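Side-chain contacts in BsaWI endonuclease (Geobacillus stearothermophilus, PDB 4ZSF), which binds DNA as a restriction endonuclease of the PD-(D/E)XK type and probably cleaves it with the help of metal ions: residues E177-A182 / F187-I192; K203-V208 / D233-I238; Y215-W220 / F263-K268. All coordinates share one frame; numbering follows the deposited sequence.

Contact 1 of 3, residues E177-A182 / F187-I192; sequences EPSMKA and FWSVAI
S179 and S189 both carry OG anti to the backbone nitrogen (chi1 164° and -180°), and these two torsions bring the hydroxyls together between helix 172-184 and strand 188-193. S179 OG and S189 OG lie 2.7 Å apart, within hydrogen-bonding distance, though S179 O is also in weaker reach of the S189 hydroxyl. One turn further on, the methyl of A182 packs beside S189: its CB is 4.0 Å from S189 OG and about as far from S189 CB, so the strand serine is met by a polar group and an apolar one. The helix passes into the strand through a short connection tied by a backbone bond, F187 N to A182 O, at 3.0 Å and an N-H...O angle of 161°. That same carbonyl oxygen sits at the edge of the F187 ring, near its plane and 4.0 Å from CD1. The contact belongs to a beta-alpha-beta unit in which helix 172-184 crosses over from strand 155-165 to its parallel neighbour 188-193. F187 continues outward to the ring of W134 and a cation-pi contact with R260, while S189 N is bonded to H221 ND1. S179 OG finds its main hydrogen-bond partner in G219 O. Two short polar side chains let helix and strand approach closely, and the paired hydroxyls together with the G219 carbonyl probably satisfy polar atoms that would otherwise be costly to bury.

Contact 2 of 3, residues K203-V208 / D233-I238; sequences KFIAMV and DRIYPI. With nucleotides of chain B.
V208 and I235 meet through their branches: V208 CG1 lies 3.6 Å from I235 CG1, and V208 CB also borders the end of the isoleucine. Beyond it, I235 CD1 arrives under helix 202-209, 4.1 Å from both CA and CG1 of I205, the two isoleucines crossing at about a right angle. I235 CG1 is set anti to the carbonyl carbon (chi1 -60°), and an extended chi2 of 167° carries CD1 on toward I205. R234 CB adds a looser approach, 4.4 Å from V208 CG1. In the next shell V208 also rests on M223 of strand 222-226, while I235 packs on V225 of the same strand. R234 is positioned at two ends, its backbone N bonded to N209 OD1 and its NH1 to the carbonyls of W267 and H221. At the other end of the helix segment K203 reaches out to the DNA. Its CD lies over the centre of the F204 ring, and a bend at chi4 (67°) turns NZ to DC3 of chain B, with a weak hydrogen bond of 3.1 Å to OP1; NZ is also bonded to Y215 OH. A glutamate here would probably leave the phosphate without its cationic mate and set a like charge against it. The short helix thus joins two chemistries, an apolar seat on the sheet and a lysine that offers charge to the DNA backbone.

Contact 3 of 3, residues Y215-W220 / F263-K268; sequences YRLNGW and FNYEWK
Y265 leans on L217 and N218, and its side chain meets them in sequence from root to tip. Y265 CB lies 4.2 Å from N218 ND2. With CG between the backbone nitrogen and the carbonyl carbon (chi1 73°), the ring is then brought past the asparagine, so that N218 OD1 lies in the ring plane at its edge, 3.4 Å from Y265 CD1, the amide and ring planes being 47° apart. Further out, Y265 CE1 touches L217 CD2 at 3.6 Å. The other leucine methyl, L217 CD1, stands over the Y265 ring in a CH-pi contact, 3.9 Å from the centroid and only 7° off the normal. E266 CG covers the opposite face toward the rim, and at the tip Y265 OH again has L217 CD2 as its neighbour, at 3.9 Å. Y265 occupies the second position of a type I beta turn running from N264 to W267, and the turn is reinforced as an Asx turn, N264 OD1 accepting from E266 N. N264 ND2 adds a bond to E266 OE2, on the lone pair that faces away from the other carboxylate oxygen. From the other segment, N218 ND2 spends its hydrogens on two carbonyls, Y265 O at 2.9 Å and W220 O at the same length, the second almost straight. Both acceptors lie close to the amide plane, which fixes the rotation of the group and leaves OD1 directed at the ring. R216 lays a face of its guanidinium against L217 CD2, while R176 is bonded to L217 O.

The three contacts adjoin in the same part of the chain, with centres about 13 Å (1 and 2), 9 Å (1 and 3) and 12 Å (2 and 3) apart. Contacts 1 and 2 reach the same sheet, where I192 CG2 meets I238 CD1 at 4.0 Å. Contacts 1 and 3 pack through W188 NE1 and W267 CZ3, 3.5 Å apart. Contacts 2 and 3 are joined by a salt bridge, D233 OD1 to K268 NZ at 2.6 Å. The side chains of R234 and N218 come within about 4 and 5 Å of a bound calcium ion, though neither is an assigned metal ligand; the residue seen to bind calcium in this protein is D239, directly after I238. S179 stays about 13 Å from a calcium ion.

Contact 1 of 3, residues E177-A182 / F187-I192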
loop_
_atom_site.group_PDB
_atom_site.type_symbol
_atom_site.label_atom_id
_atom_site.label_comp_id
_atom_site.label_asym_id
_atom_site.label_seq_id
_atom_site.Cartn_x
_atom_site.Cartn_y
_atom_site.Cartn_z
ATOM N N GLU A 177 -14.655 -5.692 6.761
ATOM C CA GLU A 177 -15.275 -4.627 7.580
ATOM C C GLU A 177 -16.200 -3.731 6.666
ATOM O O GLU A 177 -17.368 -3.513 7.001
ATOM C CB GLU A 177 -14.203 -3.827 8.363
ATOM N N PRO A 178 -15.709 -3.295 5.484
ATOM C CA PRO A 178 -16.633 -2.477 4.692
ATOM C C PRO A 178 -17.786 -3.286 4.136
ATOM O O PRO A 178 -18.867 -2.725 3.932
ATOM C CB PRO A 178 -15.765 -1.949 3.551
ATOM C CG PRO A 178 -14.567 -2.873 3.485
ATOM C CD PRO A 178 -14.331 -3.248 4.934
ATOM N N SER A 179 -17.590 -4.578 3.904
ATOM C CA SER A 179 -18.729 -5.402 3.415
ATOM C C SER A 179 -19.786 -5.458 4.548
ATOM O O SER A 179 -20.978 -5.311 4.298
ATOM C CB SER A 179 -18.270 -6.810 3.042
ATOM O OG SER A 179 -19.418 -7.646 2.940
ATOM N N MET A 180 -19.335 -5.592 5.783
ATOM C CA MET A 180 -20.307 -5.678 6.917
ATOM C C MET A 180 -21.038 -4.346 7.116
ATOM O O MET A 180 -22.237 -4.315 7.471
ATOM C CB MET A 180 -19.593 -6.127 8.203
ATOM C CG MET A 180 -19.202 -7.642 8.013
ATOM S SD MET A 180 -18.320 -8.341 9.374
ATOM C CE MET A 180 -19.680 -8.732 10.503
ATOM N N LYS A 181 -20.324 -3.243 6.863
ATOM C CA LYS A 181 -21.000 -1.961 6.876
ATOM C C LYS A 181 -22.076 -1.827 5.776
ATOM O O LYS A 181 -23.130 -1.204 6.030
ATOM C CB LYS A 181 -19.961 -0.820 6.761
ATOM C CG LYS A 181 -19.080 -0.678 8.040
ATOM C CD LYS A 181 -19.973 -0.596 9.241
ATOM C CE LYS A 181 -19.276 -0.064 10.491
ATOM N NZ LYS A 181 -20.335 0.415 11.473
ATOM N N ALA A 182 -21.830 -2.400 4.577
ATOM C CA ALA A 182 -22.816 -2.386 3.497
ATOM C C ALA A 182 -24.040 -3.200 3.923
ATOM O O ALA A 182 -25.181 -2.791 3.668
ATOM C CB ALA A 182 -22.199 -2.943 2.196
ATOM N N PHE A 187 -27.724 -3.128 2.060
ATOM C CA PHE A 187 -27.446 -3.483 0.652
ATOM C C PHE A 187 -27.000 -4.945 0.588
ATOM O O PHE A 187 -26.367 -5.456 1.532
ATOM C CB PHE A 187 -26.338 -2.619 0.076
ATOM C CG PHE A 187 -26.756 -1.160 -0.106
ATOM C CD1 PHE A 187 -26.578 -0.223 0.919
ATOM C CD2 PHE A 187 -27.327 -0.745 -1.320
ATOM C CE1 PHE A 187 -26.981 1.130 0.733
ATOM C CE2 PHE A 187 -27.713 0.590 -1.488
ATOM C CZ PHE A 187 -27.548 1.497 -0.490
ATOM N N TRP A 188 -27.266 -5.571 -0.565
ATOM C CA TRP A 188 -26.641 -6.885 -0.861
ATOM C C TRP A 188 -25.154 -6.685 -0.921
ATOM O O TRP A 188 -24.692 -5.784 -1.623
ATOM C CB TRP A 188 -27.173 -7.361 -2.184
ATOM C CG TRP A 188 -26.865 -8.783 -2.521
ATOM C CD1 TRP A 188 -26.884 -9.880 -1.670
ATOM C CD2 TRP A 188 -26.535 -9.271 -3.827
ATOM N NE1 TRP A 188 -26.615 -11.012 -2.418
ATOM C CE2 TRP A 188 -26.398 -10.662 -3.730
ATOM C CE3 TRP A 188 -26.362 -8.650 -5.087
ATOM C CZ2 TRP A 188 -26.095 -11.462 -4.855
ATOM C CZ3 TRP A 188 -26.061 -9.430 -6.187
ATOM C CH2 TRP A 188 -25.885 -10.824 -6.057
ATOM N N SER A 189 -24.382 -7.506 -0.214
ATOM C CA SER A 189 -22.941 -7.275 -0.216
ATOM C C SER A 189 -22.242 -8.571 -0.580
ATOM O O SER A 189 -22.320 -9.557 0.153
ATOM C CB SER A 189 -22.438 -6.772 1.157
ATOM O OG SER A 189 -21.035 -6.559 1.098
ATOM N N VAL A 190 -21.590 -8.594 -1.729
ATOM C CA VAL A 190 -20.979 -9.858 -2.135
ATOM C C VAL A 190 -19.573 -9.699 -2.649
ATOM O O VAL A 190 -19.102 -8.576 -2.873
ATOM C CB VAL A 190 -21.834 -10.575 -3.242
ATOM C CG1 VAL A 190 -23.210 -10.965 -2.673
ATOM C CG2 VAL A 190 -21.963 -9.675 -4.474
ATOM N N ALA A 191 -18.883 -10.837 -2.809
ATOM C CA ALA A 191 -17.514 -10.782 -3.337
ATOM C C ALA A 191 -17.406 -11.801 -4.449
ATOM O O ALA A 191 -18.046 -12.869 -4.364
ATOM C CB ALA A 191 -16.540 -11.097 -2.281
ATOM N N ILE A 192 -16.588 -11.497 -5.465
ATOM C CA ILE A 192 -16.332 -12.440 -6.583
ATOM C C ILE A 192 -14.848 -12.607 -6.571
ATOM O O ILE A 192 -14.115 -11.588 -6.589
ATOM C CB ILE A 192 -16.848 -11.839 -7.901
ATOM C CG1 ILE A 192 -18.386 -11.783 -7.848
ATOM C CG2 ILE A 192 -16.391 -12.693 -9.129
ATOM C CD1 ILE A 192 -19.048 -11.003 -9.029
#

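Contact 2 of 3, residues K203-V208 / D233-I238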
loop_
_atom_site.group_PDB
_atom_site.type_symbol
_atom_site.label_atom_id
_atom_site.label_comp_id
_atom_site.label_asym_id
_atom_site.label_seq_id
_atom_site.Cartn_x
_atom_site.Cartn_y
_atom_site.Cartn_z
ATOM N N LYS A 203 -9.711 -20.572 8.562
ATOM C CA LYS A 203 -9.867 -19.170 8.920
ATOM C C LYS A 203 -10.667 -18.413 7.868
ATOM O O LYS A 203 -11.579 -17.657 8.199
ATOM C CB LYS A 203 -8.506 -18.491 9.115
ATOM C CG LYS A 203 -8.617 -16.988 9.342
ATOM C CD LYS A 203 -7.377 -16.249 8.882
ATOM C CE LYS A 203 -7.418 -14.773 9.263
ATOM N NZ LYS A 203 -7.346 -14.584 10.735
ATOM N N PHE A 204 -10.346 -18.617 6.605
ATOM C CA PHE A 204 -10.987 -17.836 5.587
ATOM C C PHE A 204 -12.446 -18.275 5.314
ATOM O O PHE A 204 -13.338 -17.433 5.102
ATOM C CB PHE A 204 -10.112 -17.860 4.349
ATOM C CG PHE A 204 -8.793 -17.106 4.537
ATOM C CD1 PHE A 204 -7.579 -17.791 4.650
ATOM C CD2 PHE A 204 -8.781 -15.712 4.633
ATOM C CE1 PHE A 204 -6.387 -17.106 4.813
ATOM C CE2 PHE A 204 -7.586 -15.019 4.810
ATOM C CZ PHE A 204 -6.385 -15.722 4.900
ATOM N N ILE A 205 -12.721 -19.569 5.414
ATOM C CA ILE A 205 -14.120 -20.007 5.412
ATOM C C ILE A 205 -14.913 -19.312 6.533
ATOM O O ILE A 205 -16.044 -18.868 6.315
ATOM C CB ILE A 205 -14.213 -21.545 5.563
ATOM C CG1 ILE A 205 -13.776 -22.216 4.257
ATOM C CG2 ILE A 205 -15.628 -21.992 5.867
ATOM C CD1 ILE A 205 -13.385 -23.701 4.461
ATOM N N ALA A 206 -14.295 -19.186 7.711
ATOM C CA ALA A 206 -14.935 -18.571 8.871
ATOM C C ALA A 206 -15.155 -17.070 8.652
ATOM O O ALA A 206 -16.193 -16.524 9.047
ATOM C CB ALA A 206 -14.093 -18.822 10.143
ATOM N N MET A 207 -14.186 -16.416 8.015
ATOM C CA MET A 207 -14.316 -14.992 7.685
ATOM C C MET A 207 -15.518 -14.725 6.807
ATOM O O MET A 207 -16.115 -13.637 6.913
ATOM C CB MET A 207 -13.087 -14.446 6.956
ATOM C CG MET A 207 -11.887 -14.329 7.830
ATOM S SD MET A 207 -10.612 -13.243 7.153
ATOM C CE MET A 207 -11.209 -11.656 7.731
ATOM N N VAL A 208 -15.860 -15.672 5.925
ATOM C CA VAL A 208 -16.997 -15.458 5.019
ATOM C C VAL A 208 -18.267 -15.855 5.762
ATOM O O VAL A 208 -19.235 -15.093 5.805
ATOM C CB VAL A 208 -16.873 -16.273 3.693
ATOM C CG1 VAL A 208 -18.152 -16.206 2.828
ATOM C CG2 VAL A 208 -15.593 -15.824 2.929
ATOM N N ASP A 233 -22.059 -23.248 2.624
ATOM C CA ASP A 233 -22.886 -22.194 3.210
ATOM C C ASP A 233 -23.024 -20.986 2.263
ATOM O O ASP A 233 -23.855 -21.038 1.348
ATOM C CB ASP A 233 -22.319 -21.777 4.570
ATOM C CG ASP A 233 -23.299 -20.926 5.387
ATOM O OD1 ASP A 233 -24.417 -20.587 4.903
ATOM O OD2 ASP A 233 -22.914 -20.592 6.519
ATOM N N ARG A 234 -22.240 -19.925 2.455
ATOM C CA ARG A 234 -22.367 -18.731 1.581
ATOM C C ARG A 234 -21.226 -18.632 0.592
ATOM O O ARG A 234 -21.099 -17.613 -0.088
ATOM C CB ARG A 234 -22.400 -17.448 2.431
ATOM C CG ARG A 234 -23.596 -17.404 3.408
ATOM C CD ARG A 234 -23.348 -16.259 4.431
ATOM N NE ARG A 234 -24.454 -16.051 5.380
ATOM C CZ ARG A 234 -25.557 -15.332 5.146
ATOM N NH1 ARG A 234 -25.750 -14.733 3.965
ATOM N NH2 ARG A 234 -26.484 -15.242 6.130
ATOM N N ILE A 235 -20.424 -19.698 0.480
ATOM C CA ILE A 235 -19.327 -19.712 -0.493
ATOM C C ILE A 235 -19.764 -20.552 -1.681
ATOM O O ILE A 235 -19.878 -21.787 -1.574
ATOM C CB ILE A 235 -18.070 -20.275 0.080
ATOM C CG1 ILE A 235 -17.623 -19.405 1.309
ATOM C CG2 ILE A 235 -17.001 -20.245 -0.947
ATOM C CD1 ILE A 235 -16.519 -20.095 2.140
ATOM N N TYR A 236 -20.068 -19.883 -2.775
ATOM C CA TYR A 236 -20.676 -20.534 -3.931
ATOM C C TYR A 236 -19.761 -20.672 -5.151
ATOM O O TYR A 236 -18.983 -19.758 -5.409
ATOM C CB TYR A 236 -21.863 -19.692 -4.406
ATOM C CG TYR A 236 -22.879 -19.408 -3.325
ATOM C CD1 TYR A 236 -23.805 -20.392 -2.927
ATOM C CD2 TYR A 236 -22.944 -18.145 -2.736
ATOM C CE1 TYR A 236 -24.764 -20.115 -1.944
ATOM C CE2 TYR A 236 -23.904 -17.863 -1.751
ATOM C CZ TYR A 236 -24.824 -18.855 -1.395
ATOM O OH TYR A 236 -25.765 -18.536 -0.404
ATOM N N PRO A 237 -19.871 -21.780 -5.909
ATOM C CA PRO A 237 -19.056 -21.940 -7.109
ATOM C C PRO A 237 -19.643 -21.190 -8.301
ATOM O O PRO A 237 -20.888 -21.175 -8.491
ATOM C CB PRO A 237 -19.050 -23.455 -7.370
ATOM C CG PRO A 237 -20.408 -23.940 -6.800
ATOM C CD PRO A 237 -20.657 -22.975 -5.576
ATOM N N ILE A 238 -18.753 -20.584 -9.099
ATOM C CA ILE A 238 -19.163 -20.004 -10.381
ATOM C C ILE A 238 -18.138 -20.332 -11.434
ATOM O O ILE A 238 -17.003 -20.767 -11.130
ATOM C CB ILE A 238 -19.327 -18.454 -10.328
ATOM C CG1 ILE A 238 -18.062 -17.824 -9.725
ATOM C CG2 ILE A 238 -20.637 -18.019 -9.571
ATOM C CD1 ILE A 238 -18.040 -16.249 -9.914
ATOM P P DC B 3 -3.925 -15.405 11.291
ATOM O OP1 DC B 3 -4.850 -15.337 12.446
ATOM O OP2 DC B 3 -4.308 -15.905 9.938
ATOM O "O5'" DC B 3 -3.311 -13.952 11.036
ATOM C "C5'" DC B 3 -2.811 -13.192 12.092
ATOM C "C4'" DC B 3 -2.070 -12.020 11.514
ATOM O "O4'" DC B 3 -0.687 -12.415 11.179
ATOM C "C3'" DC B 3 -2.673 -11.482 10.195
ATOM O "O3'" DC B 3 -2.588 -10.106 10.190
ATOM C "C2'" DC B 3 -1.726 -12.038 9.139
ATOM C "C1'" DC B 3 -0.420 -11.854 9.903
ATOM N N1 DC B 3 0.732 -12.499 9.304
ATOM C C2 DC B 3 2.010 -12.105 9.731
ATOM O O2 DC B 3 2.100 -11.273 10.643
ATOM N N3 DC B 3 3.087 -12.666 9.158
ATOM C C4 DC B 3 2.942 -13.587 8.193
ATOM N N4 DC B 3 4.045 -14.155 7.692
ATOM C C5 DC B 3 1.640 -13.992 7.730
ATOM C C6 DC B 3 0.579 -13.411 8.302
#

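Contact 3 of 3, residues Y215-W220 / F263-K268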
loop_
_atom_site.group_PDB
_atom_site.type_symbol
_atom_site.label_atom_id
_atom_site.label_comp_id
_atom_site.label_asym_id
_atom_site.label_seq_id
_atom_site.Cartn_x
_atom_site.Cartn_y
_atom_site.Cartn_z
ATOM N N TYR A 215 -14.812 -14.934 14.375
ATOM C CA TYR A 215 -15.690 -14.360 13.352
ATOM C C TYR A 215 -17.076 -14.802 13.653
ATOM O O TYR A 215 -17.493 -15.841 13.152
ATOM C CB TYR A 215 -15.284 -14.809 11.945
ATOM C CG TYR A 215 -13.872 -14.390 11.641
ATOM C CD1 TYR A 215 -13.571 -13.056 11.369
ATOM C CD2 TYR A 215 -12.824 -15.309 11.675
ATOM C CE1 TYR A 215 -12.255 -12.654 11.110
ATOM C CE2 TYR A 215 -11.511 -14.916 11.438
ATOM C CZ TYR A 215 -11.236 -13.586 11.153
ATOM O OH TYR A 215 -9.941 -13.178 10.917
ATOM N N ARG A 216 -17.785 -14.039 14.486
ATOM C CA ARG A 216 -19.111 -14.464 14.937
ATOM C C ARG A 216 -20.142 -14.417 13.791
ATOM O O ARG A 216 -20.909 -15.352 13.606
ATOM C CB ARG A 216 -19.583 -13.600 16.101
ATOM C CG ARG A 216 -20.610 -14.299 17.008
ATOM C CD ARG A 216 -21.080 -13.407 18.171
ATOM N NE ARG A 216 -21.721 -12.159 17.723
ATOM C CZ ARG A 216 -23.011 -12.039 17.398
ATOM N NH1 ARG A 216 -23.818 -13.100 17.448
ATOM N NH2 ARG A 216 -23.491 -10.860 17.016
ATOM N N LEU A 217 -20.122 -13.341 13.016
ATOM C CA LEU A 217 -21.089 -13.180 11.919
ATOM C C LEU A 217 -20.442 -13.419 10.567
ATOM O O LEU A 217 -19.214 -13.321 10.433
ATOM C CB LEU A 217 -21.663 -11.784 11.925
ATOM C CG LEU A 217 -22.229 -11.327 13.276
ATOM C CD1 LEU A 217 -22.840 -9.952 13.128
ATOM C CD2 LEU A 217 -23.269 -12.344 13.726
ATOM N N ASN A 218 -21.268 -13.692 9.561
ATOM C CA ASN A 218 -20.795 -13.761 8.180
ATOM C C ASN A 218 -20.284 -12.381 7.692
ATOM O O ASN A 218 -20.783 -11.330 8.141
ATOM C CB ASN A 218 -21.895 -14.284 7.245
ATOM C CG ASN A 218 -23.228 -13.549 7.422
ATOM O OD1 ASN A 218 -23.813 -13.604 8.497
ATOM N ND2 ASN A 218 -23.695 -12.841 6.373
ATOM N N GLY A 219 -19.290 -12.376 6.800
ATOM C CA GLY A 219 -18.668 -11.114 6.401
ATOM C C GLY A 219 -19.296 -10.558 5.133
ATOM O O GLY A 219 -19.138 -9.351 4.795
ATOM N N TRP A 220 -20.037 -11.433 4.433
ATOM C CA TRP A 220 -20.714 -11.149 3.154
ATOM C C TRP A 220 -22.040 -11.893 3.125
ATOM O O TRP A 220 -22.190 -12.861 3.849
ATOM C CB TRP A 220 -19.895 -11.596 1.902
ATOM C CG TRP A 220 -18.605 -10.779 1.694
ATOM C CD1 TRP A 220 -18.457 -9.709 0.851
ATOM C CD2 TRP A 220 -17.353 -10.973 2.336
ATOM N NE1 TRP A 220 -17.198 -9.226 0.953
ATOM C CE2 TRP A 220 -16.483 -9.988 1.839
ATOM C CE3 TRP A 220 -16.870 -11.890 3.292
ATOM C CZ2 TRP A 220 -15.163 -9.857 2.285
ATOM C CZ3 TRP A 220 -15.533 -11.771 3.728
ATOM C CH2 TRP A 220 -14.698 -10.769 3.211
ATOM N N PHE A 263 -32.898 -7.065 5.140
ATOM C CA PHE A 263 -31.677 -7.266 4.322
ATOM C C PHE A 263 -30.430 -6.849 5.088
ATOM O O PHE A 263 -29.569 -6.184 4.539
ATOM C CB PHE A 263 -31.759 -6.496 3.004
ATOM C CG PHE A 263 -31.231 -7.303 1.820
ATOM C CD1 PHE A 263 -29.970 -7.885 1.878
ATOM C CD2 PHE A 263 -32.003 -7.489 0.676
ATOM C CE1 PHE A 263 -29.469 -8.684 0.804
ATOM C CE2 PHE A 263 -31.536 -8.279 -0.393
ATOM C CZ PHE A 263 -30.251 -8.854 -0.353
ATOM N N ASN A 264 -30.359 -7.224 6.363
ATOM C CA ASN A 264 -29.118 -7.083 7.144
ATOM C C ASN A 264 -28.241 -8.329 6.866
ATOM O O ASN A 264 -28.494 -9.080 5.916
ATOM C CB ASN A 264 -29.379 -6.937 8.665
ATOM C CG ASN A 264 -29.959 -8.216 9.290
ATOM O OD1 ASN A 264 -30.397 -9.150 8.586
ATOM N ND2 ASN A 264 -29.979 -8.266 10.617
ATOM N N TYR A 265 -27.238 -8.556 7.713
ATOM C CA TYR A 265 -26.302 -9.663 7.483
ATOM C C TYR A 265 -26.984 -11.042 7.451
ATOM O O TYR A 265 -26.423 -11.973 6.911
ATOM C CB TYR A 265 -25.159 -9.616 8.555
ATOM C CG TYR A 265 -25.636 -10.037 9.925
ATOM C CD1 TYR A 265 -25.634 -11.376 10.282
ATOM C CD2 TYR A 265 -26.197 -9.106 10.840
ATOM C CE1 TYR A 265 -26.097 -11.799 11.531
ATOM C CE2 TYR A 265 -26.675 -9.543 12.103
ATOM C CZ TYR A 265 -26.620 -10.889 12.405
ATOM O OH TYR A 265 -27.068 -11.347 13.611
ATOM N N GLU A 266 -28.175 -11.186 8.054
ATOM C CA GLU A 266 -28.798 -12.483 8.166
ATOM C C GLU A 266 -29.346 -12.978 6.842
ATOM O O GLU A 266 -29.524 -14.200 6.644
ATOM C CB GLU A 266 -29.957 -12.452 9.193
ATOM C CG GLU A 266 -29.481 -12.105 10.582
ATOM C CD GLU A 266 -30.655 -12.054 11.539
ATOM O OE1 GLU A 266 -31.078 -13.142 12.014
ATOM O OE2 GLU A 266 -31.139 -10.945 11.823
ATOM N N TRP A 267 -29.598 -12.051 5.931
ATOM C CA TRP A 267 -30.208 -12.425 4.647
ATOM C C TRP A 267 -29.336 -13.473 3.941
ATOM O O TRP A 267 -28.107 -13.371 3.908
ATOM C CB TRP A 267 -30.383 -11.211 3.736
ATOM C CG TRP A 267 -31.100 -11.534 2.422
ATOM C CD1 TRP A 267 -32.459 -11.442 2.209
ATOM C CD2 TRP A 267 -30.527 -12.010 1.203
ATOM N NE1 TRP A 267 -32.752 -11.821 0.904
ATOM C CE2 TRP A 267 -31.580 -12.161 0.267
ATOM C CE3 TRP A 267 -29.204 -12.283 0.790
ATOM C CZ2 TRP A 267 -31.368 -12.597 -1.068
ATOM C CZ3 TRP A 267 -28.978 -12.719 -0.563
ATOM C CH2 TRP A 267 -30.052 -12.854 -1.463
ATOM N N LYS A 268 -29.959 -14.495 3.375
ATOM C CA LYS A 268 -29.201 -15.442 2.588
ATOM C C LYS A 268 -30.049 -15.906 1.401
ATOM O O LYS A 268 -31.246 -16.069 1.568
ATOM C CB LYS A 268 -28.802 -16.635 3.494
ATOM C CG LYS A 268 -28.052 -17.726 2.703
ATOM C CD LYS A 268 -27.450 -18.814 3.617
ATOM C CE LYS A 268 -27.019 -20.103 2.806
ATOM N NZ LYS A 268 -26.626 -21.227 3.731
#